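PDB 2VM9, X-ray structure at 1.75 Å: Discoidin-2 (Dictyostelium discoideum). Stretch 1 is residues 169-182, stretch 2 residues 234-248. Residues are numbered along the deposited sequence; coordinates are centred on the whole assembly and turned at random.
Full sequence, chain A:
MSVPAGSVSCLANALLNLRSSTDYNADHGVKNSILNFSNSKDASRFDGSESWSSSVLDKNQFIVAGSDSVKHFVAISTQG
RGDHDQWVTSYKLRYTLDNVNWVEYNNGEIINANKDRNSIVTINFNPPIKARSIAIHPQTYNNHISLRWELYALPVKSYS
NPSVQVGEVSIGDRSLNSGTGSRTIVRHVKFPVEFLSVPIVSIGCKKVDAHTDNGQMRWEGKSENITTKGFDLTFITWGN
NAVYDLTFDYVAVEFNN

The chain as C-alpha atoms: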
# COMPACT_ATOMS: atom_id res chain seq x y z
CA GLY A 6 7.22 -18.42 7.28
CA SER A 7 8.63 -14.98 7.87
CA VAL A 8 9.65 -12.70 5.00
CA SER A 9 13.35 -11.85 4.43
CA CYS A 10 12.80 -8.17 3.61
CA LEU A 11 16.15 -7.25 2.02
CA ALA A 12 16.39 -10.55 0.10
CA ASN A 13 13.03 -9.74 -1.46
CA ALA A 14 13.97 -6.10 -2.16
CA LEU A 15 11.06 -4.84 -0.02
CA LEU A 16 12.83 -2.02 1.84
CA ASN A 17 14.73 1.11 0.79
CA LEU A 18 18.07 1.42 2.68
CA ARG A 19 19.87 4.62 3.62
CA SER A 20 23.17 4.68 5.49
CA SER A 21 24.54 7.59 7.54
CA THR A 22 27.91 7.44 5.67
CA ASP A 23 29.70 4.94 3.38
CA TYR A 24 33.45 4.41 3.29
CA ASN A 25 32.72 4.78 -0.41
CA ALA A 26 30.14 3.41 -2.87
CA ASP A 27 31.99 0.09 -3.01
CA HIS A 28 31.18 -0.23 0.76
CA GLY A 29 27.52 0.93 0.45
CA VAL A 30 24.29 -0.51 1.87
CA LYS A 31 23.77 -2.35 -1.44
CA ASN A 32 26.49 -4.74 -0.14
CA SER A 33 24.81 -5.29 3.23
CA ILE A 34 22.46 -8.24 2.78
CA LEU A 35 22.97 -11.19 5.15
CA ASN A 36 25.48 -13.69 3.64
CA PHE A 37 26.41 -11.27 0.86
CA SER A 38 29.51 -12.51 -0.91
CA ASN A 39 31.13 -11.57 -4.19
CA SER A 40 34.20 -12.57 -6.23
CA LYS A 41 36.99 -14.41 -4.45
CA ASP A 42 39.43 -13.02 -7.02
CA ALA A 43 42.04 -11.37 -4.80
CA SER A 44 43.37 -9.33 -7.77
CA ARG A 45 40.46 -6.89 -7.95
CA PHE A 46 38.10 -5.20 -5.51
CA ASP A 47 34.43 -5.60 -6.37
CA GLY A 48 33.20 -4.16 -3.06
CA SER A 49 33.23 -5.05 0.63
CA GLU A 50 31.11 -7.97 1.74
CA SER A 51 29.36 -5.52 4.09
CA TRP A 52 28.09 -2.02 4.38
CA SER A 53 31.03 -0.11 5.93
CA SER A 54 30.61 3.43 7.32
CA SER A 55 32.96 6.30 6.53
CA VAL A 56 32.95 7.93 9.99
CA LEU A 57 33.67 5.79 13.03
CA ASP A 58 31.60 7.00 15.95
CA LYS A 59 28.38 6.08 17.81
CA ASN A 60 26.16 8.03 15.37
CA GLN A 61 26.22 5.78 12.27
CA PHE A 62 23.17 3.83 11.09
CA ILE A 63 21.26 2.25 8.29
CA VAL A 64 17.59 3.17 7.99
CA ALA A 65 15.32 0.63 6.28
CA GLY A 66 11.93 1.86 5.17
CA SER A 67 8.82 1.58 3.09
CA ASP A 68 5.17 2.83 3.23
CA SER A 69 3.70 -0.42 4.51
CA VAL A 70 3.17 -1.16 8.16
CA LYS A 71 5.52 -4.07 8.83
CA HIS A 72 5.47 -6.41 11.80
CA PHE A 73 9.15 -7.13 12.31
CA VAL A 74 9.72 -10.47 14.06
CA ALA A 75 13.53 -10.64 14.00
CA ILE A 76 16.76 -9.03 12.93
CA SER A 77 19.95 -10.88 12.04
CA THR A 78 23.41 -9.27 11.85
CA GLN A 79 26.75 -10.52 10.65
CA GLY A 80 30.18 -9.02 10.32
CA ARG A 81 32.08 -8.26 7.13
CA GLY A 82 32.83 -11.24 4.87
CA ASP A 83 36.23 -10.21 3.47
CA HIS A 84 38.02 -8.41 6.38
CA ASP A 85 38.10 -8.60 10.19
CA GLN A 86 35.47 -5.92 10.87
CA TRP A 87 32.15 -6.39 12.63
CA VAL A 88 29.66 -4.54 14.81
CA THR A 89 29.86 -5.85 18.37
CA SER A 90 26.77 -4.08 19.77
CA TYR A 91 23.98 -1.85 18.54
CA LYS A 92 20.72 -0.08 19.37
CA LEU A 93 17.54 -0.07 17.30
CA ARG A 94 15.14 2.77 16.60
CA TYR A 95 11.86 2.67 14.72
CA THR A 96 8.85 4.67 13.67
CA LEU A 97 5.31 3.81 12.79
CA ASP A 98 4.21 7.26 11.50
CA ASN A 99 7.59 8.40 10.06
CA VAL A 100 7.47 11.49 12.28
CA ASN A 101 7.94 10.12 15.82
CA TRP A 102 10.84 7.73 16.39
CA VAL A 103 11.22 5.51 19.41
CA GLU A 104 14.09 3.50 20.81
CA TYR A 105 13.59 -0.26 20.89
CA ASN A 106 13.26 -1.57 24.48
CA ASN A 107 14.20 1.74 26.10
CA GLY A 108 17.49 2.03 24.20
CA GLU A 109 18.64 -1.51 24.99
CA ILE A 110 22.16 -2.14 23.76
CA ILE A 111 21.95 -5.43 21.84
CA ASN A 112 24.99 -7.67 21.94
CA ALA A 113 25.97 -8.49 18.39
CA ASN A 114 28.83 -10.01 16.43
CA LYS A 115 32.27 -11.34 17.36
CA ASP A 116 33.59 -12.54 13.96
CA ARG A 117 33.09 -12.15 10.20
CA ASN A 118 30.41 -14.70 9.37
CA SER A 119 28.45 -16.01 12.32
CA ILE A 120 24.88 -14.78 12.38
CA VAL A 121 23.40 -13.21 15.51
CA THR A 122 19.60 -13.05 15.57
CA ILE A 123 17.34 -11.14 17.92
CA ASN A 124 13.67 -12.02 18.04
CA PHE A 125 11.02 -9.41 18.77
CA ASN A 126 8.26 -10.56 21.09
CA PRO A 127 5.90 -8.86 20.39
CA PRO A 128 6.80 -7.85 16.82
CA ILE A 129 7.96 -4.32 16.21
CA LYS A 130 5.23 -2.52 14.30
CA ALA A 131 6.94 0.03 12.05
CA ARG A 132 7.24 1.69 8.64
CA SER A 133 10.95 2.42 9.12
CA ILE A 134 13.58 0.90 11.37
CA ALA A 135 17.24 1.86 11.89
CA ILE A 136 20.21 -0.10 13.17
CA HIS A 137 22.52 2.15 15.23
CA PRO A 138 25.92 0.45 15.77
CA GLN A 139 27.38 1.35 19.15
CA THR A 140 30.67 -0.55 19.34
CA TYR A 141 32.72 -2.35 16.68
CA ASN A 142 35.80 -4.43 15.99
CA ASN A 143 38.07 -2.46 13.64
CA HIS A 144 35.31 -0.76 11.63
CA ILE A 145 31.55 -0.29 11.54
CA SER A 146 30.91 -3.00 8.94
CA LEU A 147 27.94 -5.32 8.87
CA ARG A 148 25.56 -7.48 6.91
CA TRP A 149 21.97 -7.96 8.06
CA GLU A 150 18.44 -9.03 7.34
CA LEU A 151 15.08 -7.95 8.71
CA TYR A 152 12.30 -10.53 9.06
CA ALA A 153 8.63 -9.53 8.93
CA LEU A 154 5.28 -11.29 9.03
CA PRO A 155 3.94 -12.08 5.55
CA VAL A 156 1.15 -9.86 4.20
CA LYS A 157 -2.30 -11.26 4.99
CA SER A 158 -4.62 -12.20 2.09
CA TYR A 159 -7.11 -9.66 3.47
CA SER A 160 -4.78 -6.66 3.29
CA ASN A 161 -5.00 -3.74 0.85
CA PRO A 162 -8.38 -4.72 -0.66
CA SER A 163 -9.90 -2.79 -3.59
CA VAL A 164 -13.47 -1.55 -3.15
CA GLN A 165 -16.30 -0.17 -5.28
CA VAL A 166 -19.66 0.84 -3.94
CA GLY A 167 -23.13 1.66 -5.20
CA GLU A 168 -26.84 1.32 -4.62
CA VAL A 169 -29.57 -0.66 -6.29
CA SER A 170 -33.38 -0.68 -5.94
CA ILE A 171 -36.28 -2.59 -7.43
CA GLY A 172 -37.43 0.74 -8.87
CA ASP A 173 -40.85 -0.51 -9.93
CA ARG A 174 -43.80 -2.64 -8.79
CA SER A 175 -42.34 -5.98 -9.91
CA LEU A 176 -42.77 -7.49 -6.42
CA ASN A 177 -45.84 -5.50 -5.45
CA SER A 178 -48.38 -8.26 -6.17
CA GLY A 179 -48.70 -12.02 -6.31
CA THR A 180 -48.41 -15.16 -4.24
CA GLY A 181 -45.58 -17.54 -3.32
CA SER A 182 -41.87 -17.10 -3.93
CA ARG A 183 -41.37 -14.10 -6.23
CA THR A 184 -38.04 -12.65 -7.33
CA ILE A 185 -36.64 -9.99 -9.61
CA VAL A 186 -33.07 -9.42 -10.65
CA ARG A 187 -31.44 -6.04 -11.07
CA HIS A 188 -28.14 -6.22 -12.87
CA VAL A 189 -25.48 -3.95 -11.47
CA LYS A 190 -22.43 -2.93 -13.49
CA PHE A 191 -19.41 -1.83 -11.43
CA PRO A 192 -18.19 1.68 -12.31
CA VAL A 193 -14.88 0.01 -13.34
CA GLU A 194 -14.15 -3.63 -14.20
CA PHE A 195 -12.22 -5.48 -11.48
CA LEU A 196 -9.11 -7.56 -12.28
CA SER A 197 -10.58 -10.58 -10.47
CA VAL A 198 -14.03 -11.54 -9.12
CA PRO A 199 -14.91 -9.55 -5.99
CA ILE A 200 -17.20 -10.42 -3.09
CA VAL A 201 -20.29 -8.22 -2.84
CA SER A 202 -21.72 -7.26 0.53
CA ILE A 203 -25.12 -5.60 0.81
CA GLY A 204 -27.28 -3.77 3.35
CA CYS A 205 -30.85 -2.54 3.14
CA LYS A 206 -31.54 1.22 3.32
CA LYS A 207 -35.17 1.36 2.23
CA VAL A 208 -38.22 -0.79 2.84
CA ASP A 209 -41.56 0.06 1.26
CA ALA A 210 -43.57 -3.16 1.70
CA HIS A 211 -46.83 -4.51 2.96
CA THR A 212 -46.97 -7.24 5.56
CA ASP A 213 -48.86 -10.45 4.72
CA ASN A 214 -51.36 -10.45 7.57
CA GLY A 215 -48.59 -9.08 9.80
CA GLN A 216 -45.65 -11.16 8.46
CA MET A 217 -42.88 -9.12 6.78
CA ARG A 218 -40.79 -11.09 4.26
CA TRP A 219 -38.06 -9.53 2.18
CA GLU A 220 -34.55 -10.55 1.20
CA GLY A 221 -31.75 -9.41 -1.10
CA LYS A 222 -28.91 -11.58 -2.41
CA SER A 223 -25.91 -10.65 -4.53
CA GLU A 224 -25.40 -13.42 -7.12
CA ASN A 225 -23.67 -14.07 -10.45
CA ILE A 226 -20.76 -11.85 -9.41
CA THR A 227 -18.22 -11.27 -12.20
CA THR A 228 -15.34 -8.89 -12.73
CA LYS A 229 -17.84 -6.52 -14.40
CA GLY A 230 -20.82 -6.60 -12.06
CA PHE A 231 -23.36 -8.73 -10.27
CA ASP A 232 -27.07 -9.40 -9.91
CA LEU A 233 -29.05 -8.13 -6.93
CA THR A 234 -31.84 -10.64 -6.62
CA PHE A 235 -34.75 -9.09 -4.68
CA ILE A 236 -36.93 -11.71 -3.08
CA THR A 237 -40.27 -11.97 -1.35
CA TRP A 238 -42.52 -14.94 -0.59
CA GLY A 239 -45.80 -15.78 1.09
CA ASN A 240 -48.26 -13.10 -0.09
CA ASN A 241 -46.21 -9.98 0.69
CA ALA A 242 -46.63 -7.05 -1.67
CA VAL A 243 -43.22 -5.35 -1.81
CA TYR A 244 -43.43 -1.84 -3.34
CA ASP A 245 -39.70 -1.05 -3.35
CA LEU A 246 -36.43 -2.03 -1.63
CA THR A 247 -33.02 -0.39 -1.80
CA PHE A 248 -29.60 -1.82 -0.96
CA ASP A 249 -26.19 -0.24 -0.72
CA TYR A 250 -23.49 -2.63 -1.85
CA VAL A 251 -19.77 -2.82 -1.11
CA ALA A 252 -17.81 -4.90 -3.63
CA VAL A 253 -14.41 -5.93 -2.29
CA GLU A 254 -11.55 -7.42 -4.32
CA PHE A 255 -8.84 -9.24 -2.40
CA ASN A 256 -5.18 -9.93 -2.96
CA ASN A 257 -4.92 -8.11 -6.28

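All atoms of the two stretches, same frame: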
# COMPACT_ATOMS: atom_id res chain seq x y z
N VAL A 169 -28.69 -0.03 -5.32
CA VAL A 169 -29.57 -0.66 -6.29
C VAL A 169 -30.96 -0.81 -5.65
O VAL A 169 -31.05 -1.16 -4.48
CB VAL A 169 -28.98 -2.02 -6.79
CG1 VAL A 169 -28.60 -2.94 -5.64
CG2 VAL A 169 -29.90 -2.71 -7.80
N SER A 170 -32.00 -0.57 -6.43
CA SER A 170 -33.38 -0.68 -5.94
C SER A 170 -34.19 -1.49 -6.93
O SER A 170 -33.78 -1.70 -8.07
CB SER A 170 -34.03 0.71 -5.84
OG SER A 170 -33.32 1.59 -4.97
N ILE A 171 -35.36 -1.95 -6.49
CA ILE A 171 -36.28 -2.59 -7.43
C ILE A 171 -36.70 -1.55 -8.47
O ILE A 171 -36.58 -1.78 -9.68
CB ILE A 171 -37.52 -3.15 -6.71
CG1 ILE A 171 -37.08 -4.20 -5.67
CG2 ILE A 171 -38.49 -3.78 -7.74
CD1 ILE A 171 -38.21 -4.76 -4.80
N GLY A 172 -37.19 -0.40 -7.99
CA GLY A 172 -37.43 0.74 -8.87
C GLY A 172 -38.73 0.68 -9.63
O GLY A 172 -39.03 1.58 -10.43
N ASP A 173 -39.50 -0.37 -9.37
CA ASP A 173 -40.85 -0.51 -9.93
C ASP A 173 -41.66 -1.50 -9.09
O ASP A 173 -41.22 -1.92 -8.02
CB ASP A 173 -40.80 -0.94 -11.41
CG ASP A 173 -40.33 -2.38 -11.62
OD1 ASP A 173 -40.21 -3.16 -10.64
OD2 ASP A 173 -40.10 -2.75 -12.80
N ARG A 174 -42.85 -1.86 -9.59
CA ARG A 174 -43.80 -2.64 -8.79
C ARG A 174 -43.73 -4.15 -9.07
O ARG A 174 -44.72 -4.88 -8.84
CB ARG A 174 -45.23 -2.13 -9.02
CG ARG A 174 -45.36 -0.63 -8.90
CD ARG A 174 -45.11 -0.13 -7.48
NE ARG A 174 -43.69 -0.01 -7.09
CZ ARG A 174 -42.89 1.02 -7.36
NH1 ARG A 174 -43.34 2.05 -8.09
NH2 ARG A 174 -41.63 1.02 -6.91
N SER A 175 -42.57 -4.59 -9.53
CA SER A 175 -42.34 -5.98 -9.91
C SER A 175 -42.71 -6.98 -8.82
O SER A 175 -43.15 -8.10 -9.13
CB SER A 175 -40.86 -6.18 -10.27
OG SER A 175 -40.62 -5.64 -11.53
N LEU A 176 -42.48 -6.62 -7.55
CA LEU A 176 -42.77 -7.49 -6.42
C LEU A 176 -43.99 -7.05 -5.61
O LEU A 176 -44.25 -7.59 -4.52
CB LEU A 176 -41.55 -7.62 -5.50
CG LEU A 176 -40.31 -8.31 -6.10
CD1 LEU A 176 -39.29 -8.46 -4.96
CD2 LEU A 176 -40.64 -9.70 -6.73
N ASN A 177 -44.73 -6.11 -6.17
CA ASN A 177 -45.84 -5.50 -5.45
C ASN A 177 -47.19 -6.22 -5.57
O ASN A 177 -48.23 -5.67 -5.19
CB ASN A 177 -46.02 -4.04 -5.86
CG ASN A 177 -46.74 -3.24 -4.79
OD1 ASN A 177 -46.39 -3.34 -3.60
ND2 ASN A 177 -47.74 -2.44 -5.19
N SER A 178 -47.16 -7.46 -6.06
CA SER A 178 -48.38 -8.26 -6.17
C SER A 178 -47.99 -9.72 -6.29
O SER A 178 -46.84 -10.03 -6.57
CB SER A 178 -49.20 -7.86 -7.42
OG SER A 178 -48.46 -8.08 -8.62
N GLY A 179 -48.96 -10.61 -6.10
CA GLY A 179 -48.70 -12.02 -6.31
C GLY A 179 -48.59 -12.86 -5.06
O GLY A 179 -48.69 -12.37 -3.93
N THR A 180 -48.42 -14.16 -5.29
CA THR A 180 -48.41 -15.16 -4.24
C THR A 180 -47.23 -16.10 -4.43
O THR A 180 -46.82 -16.37 -5.57
CB THR A 180 -49.76 -15.97 -4.23
OG1 THR A 180 -49.76 -16.88 -3.13
CG2 THR A 180 -50.00 -16.74 -5.56
N GLY A 181 -46.70 -16.60 -3.32
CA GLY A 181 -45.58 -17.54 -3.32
C GLY A 181 -44.25 -16.84 -3.52
O GLY A 181 -44.18 -15.59 -3.51
N SER A 182 -43.20 -17.64 -3.73
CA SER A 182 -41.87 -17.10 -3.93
C SER A 182 -41.84 -16.28 -5.24
O SER A 182 -42.24 -16.75 -6.31
CB SER A 182 -40.87 -18.24 -3.99
OG SER A 182 -39.63 -17.77 -4.44
N THR A 234 -30.58 -9.96 -6.52
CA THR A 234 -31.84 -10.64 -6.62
C THR A 234 -32.68 -10.19 -5.42
O THR A 234 -32.25 -10.37 -4.28
CB THR A 234 -31.64 -12.16 -6.62
OG1 THR A 234 -30.83 -12.53 -7.76
CG2 THR A 234 -33.01 -12.86 -6.70
N PHE A 235 -33.82 -9.55 -5.71
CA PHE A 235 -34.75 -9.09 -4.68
C PHE A 235 -35.78 -10.19 -4.55
O PHE A 235 -36.27 -10.70 -5.56
CB PHE A 235 -35.43 -7.79 -5.10
CG PHE A 235 -34.49 -6.61 -5.16
CD1 PHE A 235 -34.41 -5.74 -4.08
CD2 PHE A 235 -33.72 -6.37 -6.30
CE1 PHE A 235 -33.56 -4.63 -4.13
CE2 PHE A 235 -32.84 -5.27 -6.35
CZ PHE A 235 -32.76 -4.39 -5.26
N ILE A 236 -36.12 -10.53 -3.31
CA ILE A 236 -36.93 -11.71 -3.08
C ILE A 236 -38.04 -11.40 -2.08
O ILE A 236 -37.79 -10.74 -1.06
CB ILE A 236 -36.02 -12.81 -2.46
CG1 ILE A 236 -34.82 -13.10 -3.39
CG2 ILE A 236 -36.84 -14.06 -2.11
CD1 ILE A 236 -33.73 -13.89 -2.71
N THR A 237 -39.25 -11.86 -2.38
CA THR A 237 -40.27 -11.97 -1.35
C THR A 237 -40.97 -13.32 -1.50
O THR A 237 -40.74 -14.05 -2.45
CB THR A 237 -41.26 -10.75 -1.36
OG1 THR A 237 -42.02 -10.75 -0.15
CG2 THR A 237 -42.20 -10.79 -2.58
N TRP A 238 -41.83 -13.66 -0.55
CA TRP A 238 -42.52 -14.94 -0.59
C TRP A 238 -43.76 -14.80 0.27
O TRP A 238 -44.16 -13.66 0.60
CB TRP A 238 -41.59 -16.13 -0.24
CG TRP A 238 -41.00 -16.13 1.17
CD1 TRP A 238 -41.37 -16.93 2.20
CD2 TRP A 238 -39.94 -15.29 1.67
NE1 TRP A 238 -40.62 -16.67 3.32
CE2 TRP A 238 -39.73 -15.66 3.02
CE3 TRP A 238 -39.15 -14.27 1.11
CZ2 TRP A 238 -38.78 -15.02 3.83
CZ3 TRP A 238 -38.19 -13.64 1.91
CH2 TRP A 238 -38.02 -14.02 3.27
N GLY A 239 -44.42 -15.91 0.59
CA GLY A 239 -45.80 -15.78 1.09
C GLY A 239 -46.58 -14.86 0.16
O GLY A 239 -46.37 -14.87 -1.06
N ASN A 240 -47.49 -14.05 0.71
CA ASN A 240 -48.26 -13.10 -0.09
C ASN A 240 -47.85 -11.62 0.05
O ASN A 240 -48.61 -10.72 -0.32
CB ASN A 240 -49.77 -13.28 0.16
CG ASN A 240 -50.26 -14.64 -0.29
OD1 ASN A 240 -49.75 -15.21 -1.23
ND2 ASN A 240 -51.24 -15.17 0.42
N ASN A 241 -46.63 -11.36 0.51
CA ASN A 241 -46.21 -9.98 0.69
C ASN A 241 -46.17 -9.21 -0.60
O ASN A 241 -45.64 -9.70 -1.59
CB ASN A 241 -44.81 -9.92 1.30
CG ASN A 241 -44.80 -10.40 2.73
OD1 ASN A 241 -44.82 -11.60 2.99
ND2 ASN A 241 -44.75 -9.46 3.66
N ALA A 242 -46.72 -8.00 -0.56
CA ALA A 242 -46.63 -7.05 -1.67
C ALA A 242 -45.48 -6.11 -1.33
O ALA A 242 -45.59 -5.28 -0.41
CB ALA A 242 -47.95 -6.29 -1.80
N VAL A 243 -44.37 -6.23 -2.05
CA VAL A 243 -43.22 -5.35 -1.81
C VAL A 243 -43.22 -4.25 -2.87
O VAL A 243 -43.17 -4.55 -4.06
CB VAL A 243 -41.89 -6.13 -1.88
CG1 VAL A 243 -40.67 -5.16 -1.82
CG2 VAL A 243 -41.83 -7.19 -0.76
N TYR A 244 -43.32 -2.99 -2.43
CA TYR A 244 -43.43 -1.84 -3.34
C TYR A 244 -42.06 -1.42 -3.87
O TYR A 244 -41.87 -1.20 -5.08
CB TYR A 244 -44.11 -0.68 -2.59
CG TYR A 244 -44.49 0.49 -3.45
CD1 TYR A 244 -45.80 0.62 -3.91
CD2 TYR A 244 -43.56 1.47 -3.79
CE1 TYR A 244 -46.18 1.69 -4.68
CE2 TYR A 244 -43.92 2.55 -4.58
CZ TYR A 244 -45.25 2.65 -5.00
OH TYR A 244 -45.66 3.70 -5.78
N ASP A 245 -41.09 -1.32 -2.96
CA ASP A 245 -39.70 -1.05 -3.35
C ASP A 245 -38.75 -1.48 -2.23
O ASP A 245 -39.15 -1.58 -1.05
CB ASP A 245 -39.50 0.45 -3.65
CG ASP A 245 -38.25 0.74 -4.48
OD1 ASP A 245 -37.71 -0.19 -5.10
OD2 ASP A 245 -37.80 1.91 -4.51
N LEU A 246 -37.51 -1.78 -2.60
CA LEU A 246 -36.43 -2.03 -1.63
C LEU A 246 -35.20 -1.41 -2.22
O LEU A 246 -35.04 -1.43 -3.45
CB LEU A 246 -36.17 -3.53 -1.47
CG LEU A 246 -37.24 -4.36 -0.77
CD1 LEU A 246 -36.95 -5.85 -1.03
CD2 LEU A 246 -37.28 -4.03 0.72
N THR A 247 -34.31 -0.93 -1.35
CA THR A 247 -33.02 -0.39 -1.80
C THR A 247 -31.90 -0.99 -0.97
O THR A 247 -32.02 -1.06 0.25
CB THR A 247 -32.95 1.16 -1.68
OG1 THR A 247 -34.01 1.75 -2.45
CG2 THR A 247 -31.60 1.68 -2.18
N PHE A 248 -30.83 -1.40 -1.64
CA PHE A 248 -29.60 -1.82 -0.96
C PHE A 248 -28.42 -0.94 -1.34
O PHE A 248 -28.27 -0.57 -2.52
CB PHE A 248 -29.24 -3.27 -1.31
CG PHE A 248 -30.21 -4.28 -0.75
CD1 PHE A 248 -29.99 -4.84 0.51
CD2 PHE A 248 -31.35 -4.64 -1.46
CE1 PHE A 248 -30.90 -5.77 1.06
CE2 PHE A 248 -32.28 -5.58 -0.94
CZ PHE A 248 -32.06 -6.13 0.33
O HOH W 1 -41.80 -4.12 -6.42
O HOH W 2 -39.70 3.19 -7.02
O HOH W 3 -46.76 -2.66 -1.08
O HOH W 4 -48.72 -9.76 -2.97
O HOH W 5 -38.54 -16.62 -2.60

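The two stretches run antiparallel, but they pair as regular strands only at one end. V169 and F248 form a hydrogen-bonded pair: V169 N to F248 O is 2.9 Å, and F248 N to V169 O is 2.9 Å. S170 and T247 form the next, non-hydrogen-bonded pair. Their side chains share one face of the sheet. Both have chi1 of -58° (m), which brings S170 OG within 2.6 Å of T247 OG1 in a hydrogen bond.

The strand ends at S170; I171 is already loop, yet I171 N still donates to L246 O at 3.1 Å. The chi1 t of D245 brings its carboxylate nearer the first stretch, where D245 OD1 accepts a nearly linear hydrogen bond from G172 N at 2.9 Å. G172 has positive phi, which favours glycine.

I171 is m,t. This places I171 CG1 over one face of the F235 ring, 3.7 Å from the ring centroid, while I171 CD1 reaches V243 CG1 at 3.9 Å. L176, also m,t, extends the apolar patch: L176 CD1 lies 3.9 Å from F235 CB.

R174 is folded, with chi1 and chi2 m and chi3 p. The bends bring its guanidinium flat onto the Y244 ring, planes at 5°, with R174 CZ 3.7 Å from the Y244 ring centroid. Y244 is t, and its ring offers a face to the cation. The same fold lets R174 NE (3.0 Å) and R174 NH2 (2.9 Å) both donate to Y244 O.

R174 to N177 is a type I turn. D173, chi1 p, supports it: D173 OD1 accepts from S175 N (3.0 Å) and S175 OG (2.7 Å). Within the turn, L176 O accepts from V243 N at 2.8 Å. Water 1 bridges D173 O, L176 N and V243 O.

At the far end, N240, chi1 m, lies in a type II' turn. N240 OD1 accepts from T180 OG1 at 2.5 Å. G181 N to G239 O, 2.9 Å, is a weak hydrogen bond.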